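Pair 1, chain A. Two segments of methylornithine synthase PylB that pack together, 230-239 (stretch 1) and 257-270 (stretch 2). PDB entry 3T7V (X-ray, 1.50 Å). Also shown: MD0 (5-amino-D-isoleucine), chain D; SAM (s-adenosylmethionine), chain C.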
# COMPACT_ATOMS: atom_id res chain seq x y z
N ASP A 230 -15.05 5.53 0.69
CA ASP A 230 -15.33 4.28 -0.05
C ASP A 230 -14.13 3.79 -0.92
O ASP A 230 -14.22 3.58 -2.14
CB ASP A 230 -16.61 4.44 -0.92
CG ASP A 230 -17.21 3.11 -1.33
OD1 ASP A 230 -17.13 2.15 -0.53
OD2 ASP A 230 -17.80 3.03 -2.45
N PRO A 231 -12.96 3.66 -0.31
CA PRO A 231 -11.80 3.22 -1.10
C PRO A 231 -11.93 1.75 -1.50
O PRO A 231 -12.58 0.94 -0.84
CB PRO A 231 -10.65 3.40 -0.12
CG PRO A 231 -11.29 3.20 1.20
CD PRO A 231 -12.66 3.80 1.11
N ASP A 232 -11.27 1.40 -2.60
CA ASP A 232 -11.24 0.02 -3.11
C ASP A 232 -10.21 -0.88 -2.42
O ASP A 232 -10.37 -2.09 -2.36
CB ASP A 232 -11.01 0.05 -4.62
CG ASP A 232 -12.05 0.91 -5.29
OD1 ASP A 232 -13.15 0.37 -5.51
OD2 ASP A 232 -11.86 2.17 -5.50
N MET A 233 -9.19 -0.25 -1.84
CA MET A 233 -8.09 -0.92 -1.18
C MET A 233 -7.71 -0.01 -0.02
O MET A 233 -7.72 1.22 -0.13
CB MET A 233 -6.90 -1.09 -2.17
CG MET A 233 -5.73 -1.84 -1.56
SD MET A 233 -4.60 -2.23 -2.91
CE MET A 233 -3.31 -2.99 -2.02
N VAL A 234 -7.45 -0.66 1.13
CA VAL A 234 -7.07 0.10 2.35
C VAL A 234 -5.87 -0.61 2.94
O VAL A 234 -5.79 -1.85 3.00
CB VAL A 234 -8.20 0.13 3.43
CG1 VAL A 234 -9.35 1.04 2.90
CG2 VAL A 234 -8.73 -1.26 3.69
N ARG A 235 -4.93 0.20 3.39
CA ARG A 235 -3.71 -0.36 3.98
C ARG A 235 -3.29 0.29 5.26
O ARG A 235 -3.66 1.45 5.57
CB ARG A 235 -2.58 -0.39 2.98
CG ARG A 235 -1.89 0.85 2.82
CD ARG A 235 -0.43 0.69 2.26
NE ARG A 235 -0.44 0.02 0.95
CZ ARG A 235 0.62 -0.60 0.43
NH1 ARG A 235 1.77 -0.67 1.13
NH2 ARG A 235 0.51 -1.20 -0.74
N VAL A 236 -2.48 -0.46 5.99
CA VAL A 236 -1.74 0.13 7.12
C VAL A 236 -0.29 -0.30 6.97
O VAL A 236 -0.01 -1.46 6.60
CB VAL A 236 -2.39 -0.27 8.47
CG1 VAL A 236 -2.55 -1.80 8.48
CG2 VAL A 236 -1.52 0.21 9.62
N MET A 237 0.63 0.62 7.19
CA MET A 237 2.06 0.30 7.25
C MET A 237 2.66 0.65 8.58
O MET A 237 2.34 1.75 9.12
CB MET A 237 2.78 1.06 6.14
CG MET A 237 2.17 0.71 4.79
SD MET A 237 3.11 1.42 3.48
CE MET A 237 4.84 0.77 3.47
N THR A 238 3.50 -0.23 9.09
CA THR A 238 4.32 0.16 10.26
C THR A 238 5.36 1.20 9.87
O THR A 238 6.12 0.96 8.88
CB THR A 238 5.13 -1.08 10.75
OG1 THR A 238 4.16 -2.13 11.02
CG2 THR A 238 5.96 -0.75 11.99
N PHE A 239 5.46 2.30 10.61
CA PHE A 239 6.53 3.28 10.36
C PHE A 239 7.87 2.67 10.74
O PHE A 239 8.10 2.24 11.87
CB PHE A 239 6.22 4.52 11.21
CG PHE A 239 7.30 5.54 11.20
CD1 PHE A 239 7.94 5.92 10.01
CD2 PHE A 239 7.77 6.01 12.40
CE1 PHE A 239 8.98 6.85 10.05
CE2 PHE A 239 8.82 6.92 12.41
CZ PHE A 239 9.39 7.35 11.23
N SER A 257 -0.13 -2.40 16.60
CA SER A 257 0.68 -3.07 15.64
C SER A 257 -0.07 -3.08 14.32
O SER A 257 -1.30 -3.10 14.29
CB SER A 257 0.99 -4.46 16.12
OG SER A 257 -0.15 -5.25 15.91
N GLU A 258 0.70 -3.15 13.26
CA GLU A 258 0.14 -3.30 11.94
C GLU A 258 -0.77 -4.58 11.85
O GLU A 258 -1.78 -4.54 11.20
CB GLU A 258 1.30 -3.33 10.98
CG GLU A 258 0.87 -3.46 9.52
CD GLU A 258 2.05 -3.64 8.60
OE1 GLU A 258 3.21 -3.23 9.00
OE2 GLU A 258 1.84 -4.18 7.47
N LEU A 259 -0.38 -5.71 12.49
CA LEU A 259 -1.22 -6.89 12.35
C LEU A 259 -2.60 -6.73 12.93
O LEU A 259 -3.60 -7.14 12.36
CB LEU A 259 -0.54 -8.11 12.98
CG LEU A 259 0.92 -8.37 12.57
CD1 LEU A 259 1.34 -9.62 13.37
CD2 LEU A 259 0.93 -8.63 11.07
N LYS A 260 -2.66 -6.10 14.12
CA LYS A 260 -3.96 -5.80 14.74
C LYS A 260 -4.80 -4.90 13.82
O LYS A 260 -5.99 -5.09 13.66
CB LYS A 260 -3.68 -5.08 16.11
CG LYS A 260 -4.86 -4.89 17.01
CD LYS A 260 -4.40 -4.94 18.53
CE LYS A 260 -3.22 -4.04 18.71
NZ LYS A 260 -3.14 -3.69 20.17
N ILE A 261 -4.16 -3.90 13.22
CA ILE A 261 -4.95 -2.99 12.44
C ILE A 261 -5.38 -3.63 11.12
O ILE A 261 -6.45 -3.35 10.62
CB ILE A 261 -4.19 -1.68 12.18
CG1 ILE A 261 -4.02 -0.94 13.56
CG2 ILE A 261 -4.89 -0.72 11.18
CD1 ILE A 261 -2.99 0.14 13.43
N ILE A 262 -4.53 -4.51 10.54
CA ILE A 262 -4.97 -5.30 9.34
C ILE A 262 -6.25 -6.08 9.64
O ILE A 262 -7.18 -6.10 8.84
CB ILE A 262 -3.86 -6.21 8.80
CG1 ILE A 262 -2.78 -5.39 8.12
CG2 ILE A 262 -4.45 -7.23 7.84
CD1 ILE A 262 -1.55 -6.22 7.81
N SER A 263 -6.24 -6.74 10.83
CA SER A 263 -7.45 -7.51 11.17
C SER A 263 -8.65 -6.60 11.35
O SER A 263 -9.73 -6.91 10.88
CB SER A 263 -7.24 -8.30 12.43
OG SER A 263 -6.18 -9.22 12.28
N VAL A 264 -8.46 -5.44 11.99
CA VAL A 264 -9.58 -4.52 12.16
C VAL A 264 -10.04 -4.00 10.79
O VAL A 264 -11.25 -3.89 10.52
CB VAL A 264 -9.14 -3.34 13.08
CG1 VAL A 264 -10.19 -2.27 13.05
CG2 VAL A 264 -9.01 -3.89 14.52
N LEU A 265 -9.09 -3.72 9.86
CA LEU A 265 -9.50 -3.28 8.52
C LEU A 265 -10.32 -4.35 7.82
O LEU A 265 -11.23 -4.04 7.06
CB LEU A 265 -8.23 -3.01 7.62
CG LEU A 265 -7.57 -1.65 7.97
CD1 LEU A 265 -6.20 -1.57 7.21
CD2 LEU A 265 -8.42 -0.45 7.61
N ARG A 266 -9.91 -5.60 8.01
CA ARG A 266 -10.69 -6.70 7.35
C ARG A 266 -12.11 -6.78 7.93
O ARG A 266 -13.07 -7.06 7.18
CB ARG A 266 -9.97 -8.02 7.50
CG ARG A 266 -10.70 -9.27 6.97
CD ARG A 266 -11.10 -9.11 5.51
NE ARG A 266 -9.91 -9.11 4.66
CZ ARG A 266 -9.88 -8.63 3.41
NH1 ARG A 266 -10.94 -8.12 2.83
NH2 ARG A 266 -8.71 -8.57 2.76
N LEU A 267 -12.20 -6.47 9.22
CA LEU A 267 -13.52 -6.58 9.83
C LEU A 267 -14.38 -5.36 9.45
O LEU A 267 -15.58 -5.43 9.49
CB LEU A 267 -13.37 -6.73 11.36
CG LEU A 267 -12.67 -8.04 11.82
CD1 LEU A 267 -12.44 -8.08 13.34
CD2 LEU A 267 -13.49 -9.24 11.43
N MET A 268 -13.76 -4.21 9.18
CA MET A 268 -14.42 -2.99 8.75
C MET A 268 -14.72 -2.93 7.24
O MET A 268 -15.68 -2.29 6.85
CB MET A 268 -13.59 -1.73 9.06
CG MET A 268 -13.51 -1.48 10.55
SD MET A 268 -12.58 0.10 10.77
CE MET A 268 -13.69 1.33 9.99
N PHE A 269 -13.82 -3.47 6.40
CA PHE A 269 -13.93 -3.44 4.97
C PHE A 269 -13.84 -4.88 4.44
O PHE A 269 -12.86 -5.31 3.78
CB PHE A 269 -12.72 -2.67 4.40
CG PHE A 269 -12.62 -1.26 4.88
CD1 PHE A 269 -11.84 -0.89 5.96
CD2 PHE A 269 -13.25 -0.21 4.12
CE1 PHE A 269 -11.76 0.47 6.41
CE2 PHE A 269 -13.17 1.11 4.57
CZ PHE A 269 -12.42 1.46 5.70
N PRO A 270 -14.82 -5.72 4.75
CA PRO A 270 -14.71 -7.13 4.57
C PRO A 270 -14.47 -7.55 3.09
O PRO A 270 -13.80 -8.56 2.85
CB PRO A 270 -16.02 -7.71 5.13
CG PRO A 270 -16.90 -6.51 5.18
CD PRO A 270 -16.05 -5.34 5.47
C MD0 D . 4.36 -1.25 -0.85
N MD0 D . 6.66 -0.53 -1.14
O MD0 D . 3.35 -1.71 -1.41
CA MD0 D . 5.30 -0.39 -1.65
CB MD0 D . 4.86 1.10 -1.59
CD MD0 D . 3.16 2.64 -2.78
NE MD0 D . 1.88 2.64 -3.48
CG MD0 D . 3.49 1.23 -2.32
CG2 MD0 D . 4.74 1.67 -0.15
OXT MD0 D . 4.64 -1.46 0.33
N SAM C . 5.52 10.12 -3.32
CA SAM C . 4.24 9.60 -3.43
C SAM C . 3.40 9.76 -2.23
O SAM C . 3.88 10.24 -1.19
OXT SAM C . 2.15 9.50 -2.36
CB SAM C . 4.20 8.24 -3.36
CG SAM C . 5.04 7.48 -2.43
SD SAM C . 4.06 6.32 -1.38
CE SAM C . 4.69 4.75 -1.93
C5' SAM C . 4.88 6.49 0.18
C4' SAM C . 4.09 6.17 1.22
O4' SAM C . 5.15 5.08 1.60
C3' SAM C . 3.82 7.12 2.11
O3' SAM C . 2.46 7.22 1.68
C2' SAM C . 3.86 6.12 3.27
O2' SAM C . 2.55 5.57 3.63
C1' SAM C . 4.87 4.99 3.00
N9 SAM C . 6.18 5.30 3.67
C8 SAM C . 7.11 6.26 3.38
N7 SAM C . 8.09 6.21 4.27
C5 SAM C . 7.80 5.19 5.15
C6 SAM C . 8.42 4.73 6.32
N6 SAM C . 9.55 5.26 6.79
N1 SAM C . 7.89 3.67 6.95
C2 SAM C . 6.73 3.09 6.53
N3 SAM C . 6.04 3.58 5.47
C4 SAM C . 6.60 4.62 4.78
O HOH W 1 3.47 -2.71 13.63

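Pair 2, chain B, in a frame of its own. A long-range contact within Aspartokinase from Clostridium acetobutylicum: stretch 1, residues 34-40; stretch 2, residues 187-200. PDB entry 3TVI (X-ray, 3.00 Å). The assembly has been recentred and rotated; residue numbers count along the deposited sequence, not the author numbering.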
# COMPACT_ATOMS: atom_id res chain seq x y z
N LYS B 34 12.59 8.70 -44.41
CA LYS B 34 11.72 8.33 -45.52
C LYS B 34 10.23 8.62 -45.26
O LYS B 34 9.53 9.09 -46.15
CB LYS B 34 11.95 6.85 -45.88
CG LYS B 34 13.37 6.56 -46.35
CD LYS B 34 13.53 5.18 -46.97
CE LYS B 34 14.02 5.24 -48.43
NZ LYS B 34 15.34 5.91 -48.67
N TYR B 35 9.76 8.38 -44.03
CA TYR B 35 8.32 8.49 -43.73
C TYR B 35 7.97 9.56 -42.69
O TYR B 35 8.62 9.66 -41.66
CB TYR B 35 7.79 7.10 -43.36
CG TYR B 35 8.17 6.13 -44.44
CD1 TYR B 35 7.70 6.30 -45.73
CD2 TYR B 35 9.05 5.09 -44.19
CE1 TYR B 35 8.08 5.44 -46.75
CE2 TYR B 35 9.43 4.22 -45.21
CZ TYR B 35 8.94 4.41 -46.48
OH TYR B 35 9.30 3.57 -47.50
N ILE B 36 6.94 10.34 -42.99
CA ILE B 36 6.63 11.55 -42.24
C ILE B 36 5.18 11.56 -41.77
O ILE B 36 4.25 11.44 -42.57
CB ILE B 36 6.85 12.81 -43.11
CG1 ILE B 36 8.32 12.92 -43.54
CG2 ILE B 36 6.44 14.07 -42.35
CD1 ILE B 36 8.69 12.03 -44.71
N ILE B 37 4.98 11.73 -40.46
CA ILE B 37 3.65 11.74 -39.89
C ILE B 37 3.41 13.07 -39.19
O ILE B 37 4.09 13.39 -38.22
CB ILE B 37 3.50 10.60 -38.87
CG1 ILE B 37 3.58 9.25 -39.57
CG2 ILE B 37 2.17 10.72 -38.14
CD1 ILE B 37 4.94 8.91 -40.16
N PRO B 38 2.44 13.87 -39.69
CA PRO B 38 2.15 15.20 -39.13
C PRO B 38 0.96 15.26 -38.18
O PRO B 38 -0.01 14.53 -38.35
CB PRO B 38 1.80 16.01 -40.37
CG PRO B 38 1.10 15.02 -41.24
CD PRO B 38 1.76 13.69 -40.98
N SER B 39 1.06 16.15 -37.21
CA SER B 39 -0.07 16.56 -36.40
C SER B 39 -0.73 17.74 -37.09
O SER B 39 -0.35 18.09 -38.20
CB SER B 39 0.42 17.01 -35.03
OG SER B 39 1.42 16.12 -34.58
N ALA B 40 -1.72 18.33 -36.43
CA ALA B 40 -2.40 19.52 -36.96
C ALA B 40 -1.73 20.73 -36.34
O ALA B 40 -1.10 20.61 -35.30
CB ALA B 40 -3.87 19.50 -36.62
N GLY B 187 -3.09 10.24 -30.24
CA GLY B 187 -2.81 11.36 -31.14
C GLY B 187 -2.02 10.92 -32.35
O GLY B 187 -2.16 9.79 -32.81
N SER B 188 -1.16 11.79 -32.86
CA SER B 188 -0.36 11.44 -34.03
C SER B 188 0.85 10.57 -33.70
O SER B 188 1.51 10.04 -34.59
CB SER B 188 0.08 12.71 -34.75
OG SER B 188 -1.04 13.47 -35.16
N ASP B 189 1.15 10.40 -32.41
CA ASP B 189 2.31 9.62 -31.99
C ASP B 189 2.12 8.13 -32.29
O ASP B 189 3.00 7.48 -32.86
CB ASP B 189 2.59 9.83 -30.50
CG ASP B 189 2.96 11.29 -30.16
OD1 ASP B 189 3.91 11.83 -30.78
OD2 ASP B 189 2.31 11.88 -29.25
N VAL B 190 0.96 7.59 -31.93
CA VAL B 190 0.68 6.17 -32.18
C VAL B 190 0.80 5.85 -33.66
O VAL B 190 1.56 4.97 -34.05
CB VAL B 190 -0.69 5.71 -31.65
CG1 VAL B 190 -1.75 6.78 -31.83
CG2 VAL B 190 -1.10 4.41 -32.33
N THR B 191 0.05 6.59 -34.48
CA THR B 191 0.12 6.40 -35.94
C THR B 191 1.58 6.39 -36.42
O THR B 191 1.94 5.61 -37.30
CB THR B 191 -0.74 7.45 -36.70
OG1 THR B 191 -0.22 7.68 -38.02
CG2 THR B 191 -0.80 8.75 -35.95
N GLY B 192 2.42 7.22 -35.81
CA GLY B 192 3.86 7.15 -36.04
C GLY B 192 4.45 5.81 -35.64
O GLY B 192 5.19 5.20 -36.41
N SER B 193 4.10 5.34 -34.44
CA SER B 193 4.53 4.02 -33.96
C SER B 193 4.04 2.90 -34.86
O SER B 193 4.80 2.00 -35.21
CB SER B 193 4.03 3.77 -32.55
OG SER B 193 4.09 4.96 -31.79
N ILE B 194 2.77 2.98 -35.25
CA ILE B 194 2.18 2.00 -36.15
C ILE B 194 3.00 1.90 -37.43
O ILE B 194 3.42 0.82 -37.82
CB ILE B 194 0.73 2.37 -36.52
CG1 ILE B 194 -0.18 2.25 -35.28
CG2 ILE B 194 0.22 1.49 -37.65
CD1 ILE B 194 -1.62 2.61 -35.53
N ILE B 195 3.24 3.03 -38.07
CA ILE B 195 3.95 3.03 -39.34
C ILE B 195 5.30 2.37 -39.20
O ILE B 195 5.69 1.56 -40.05
CB ILE B 195 4.16 4.45 -39.90
CG1 ILE B 195 2.83 5.06 -40.36
CG2 ILE B 195 5.14 4.41 -41.06
CD1 ILE B 195 2.09 4.23 -41.39
N SER B 196 6.02 2.71 -38.14
CA SER B 196 7.34 2.14 -37.87
C SER B 196 7.23 0.62 -37.81
O SER B 196 7.95 -0.10 -38.52
CB SER B 196 7.90 2.68 -36.56
OG SER B 196 7.60 4.06 -36.40
N ALA B 197 6.32 0.14 -36.97
CA ALA B 197 6.02 -1.29 -36.88
C ALA B 197 5.77 -1.90 -38.25
O ALA B 197 6.39 -2.91 -38.60
CB ALA B 197 4.81 -1.51 -35.99
N GLY B 198 4.89 -1.29 -39.03
CA GLY B 198 4.47 -1.83 -40.32
C GLY B 198 5.55 -1.83 -41.39
O GLY B 198 5.56 -2.69 -42.28
N VAL B 199 6.45 -0.86 -41.32
CA VAL B 199 7.57 -0.77 -42.26
C VAL B 199 8.80 -1.53 -41.75
O VAL B 199 9.77 -1.70 -42.49
CB VAL B 199 7.95 0.69 -42.50
CG1 VAL B 199 8.45 1.33 -41.21
CG2 VAL B 199 9.00 0.78 -43.59
N ASN B 200 8.76 -1.99 -40.50
CA ASN B 200 9.93 -2.55 -39.84
C ASN B 200 11.07 -1.53 -39.85
O ASN B 200 12.18 -1.82 -40.27
CB ASN B 200 10.36 -3.88 -40.48
CG ASN B 200 9.29 -4.95 -40.38
OD1 ASN B 200 8.76 -5.21 -39.30
ND2 ASN B 200 8.98 -5.57 -41.50

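In both pairs a short strand lies nearly antiparallel along a helix: the axes approach to 8.2 Å at 172° in pair 1 and to 8.3 Å at 161° in pair 2, and the central backbones superpose with an RMSD of 0.7 Å. The strand's alternation sets the first rule. Val234(A) and Val236(A), matched by Tyr35(B) and Ile37(B), point toward the helix, while Arg235(A) and Ile36(B) point away.

The middle strand position fills the groove in both. In pair 1, Val236(A) meets large helix residues: its CB lies 3.7 Å from Ile261(A) CG2, and its CG1 lies 3.6 Å from Ile262(A) CG1 and 3.9 Å from Leu265(A) CD1. Pair 2 redistributes the bulk. The strand carries the longer Ile37(B), and the position of Ile262(A) becomes Gly192(B), so that Ile37(B) CG1 rests 4.1 Å from Gly192(B) CA, on bare helix backbone. The same side chain reaches Ile195(B), CG1 to CG1 at 4.3 Å, and its CG2 sits 3.9 Å from Thr191(B) OG1, where pair 1 has Ile261(A).

Toward the helix C-terminus the exchange runs the same way, with bulk moving from helix to strand. Pair 1 sets a small strand residue against an aromatic ring: Val234(A) CG1 stands 4.1 Å from the centroid of the Phe269(A) ring, almost on its normal, a CH-pi contact over the face. At the matched positions in pair 2 the ring belongs to the strand and the branched side chain to the helix, with Tyr35(B) CE2 3.8 Å from Val199(B) CG2. The approach there is oblique. One large and one small partner fill the space in each case, although Phe269(A) and Val199(B) superpose only loosely, with CA atoms 1.5 Å apart.

The polar end differs in kind: hydrogen bonds cross it in pair 1 and none do in pair 2. Glu258(A), extended with chi1 and chi2 both t, reaches back along the strand and accepts two hydrogen bonds at OE1, from Thr238(A) N at 3.0 Å and from Thr238(A) OG1 at a very short 2.5 Å. A water adds a second link, donating to Thr238(A) OG1 and accepting from Glu258(A) N, each at 2.8 Å. Ser188(B) and Ser39(B) occupy these positions in pair 2 and merely touch, Ser188(B) OG lying 3.5 Å from Ser39(B) CA. Pair 1 buries 459 Å² and pair 2 321 Å². For a designer, the backbone fixes which positions face inward, while bulk can be traded across the interface and the polar clasp is optional.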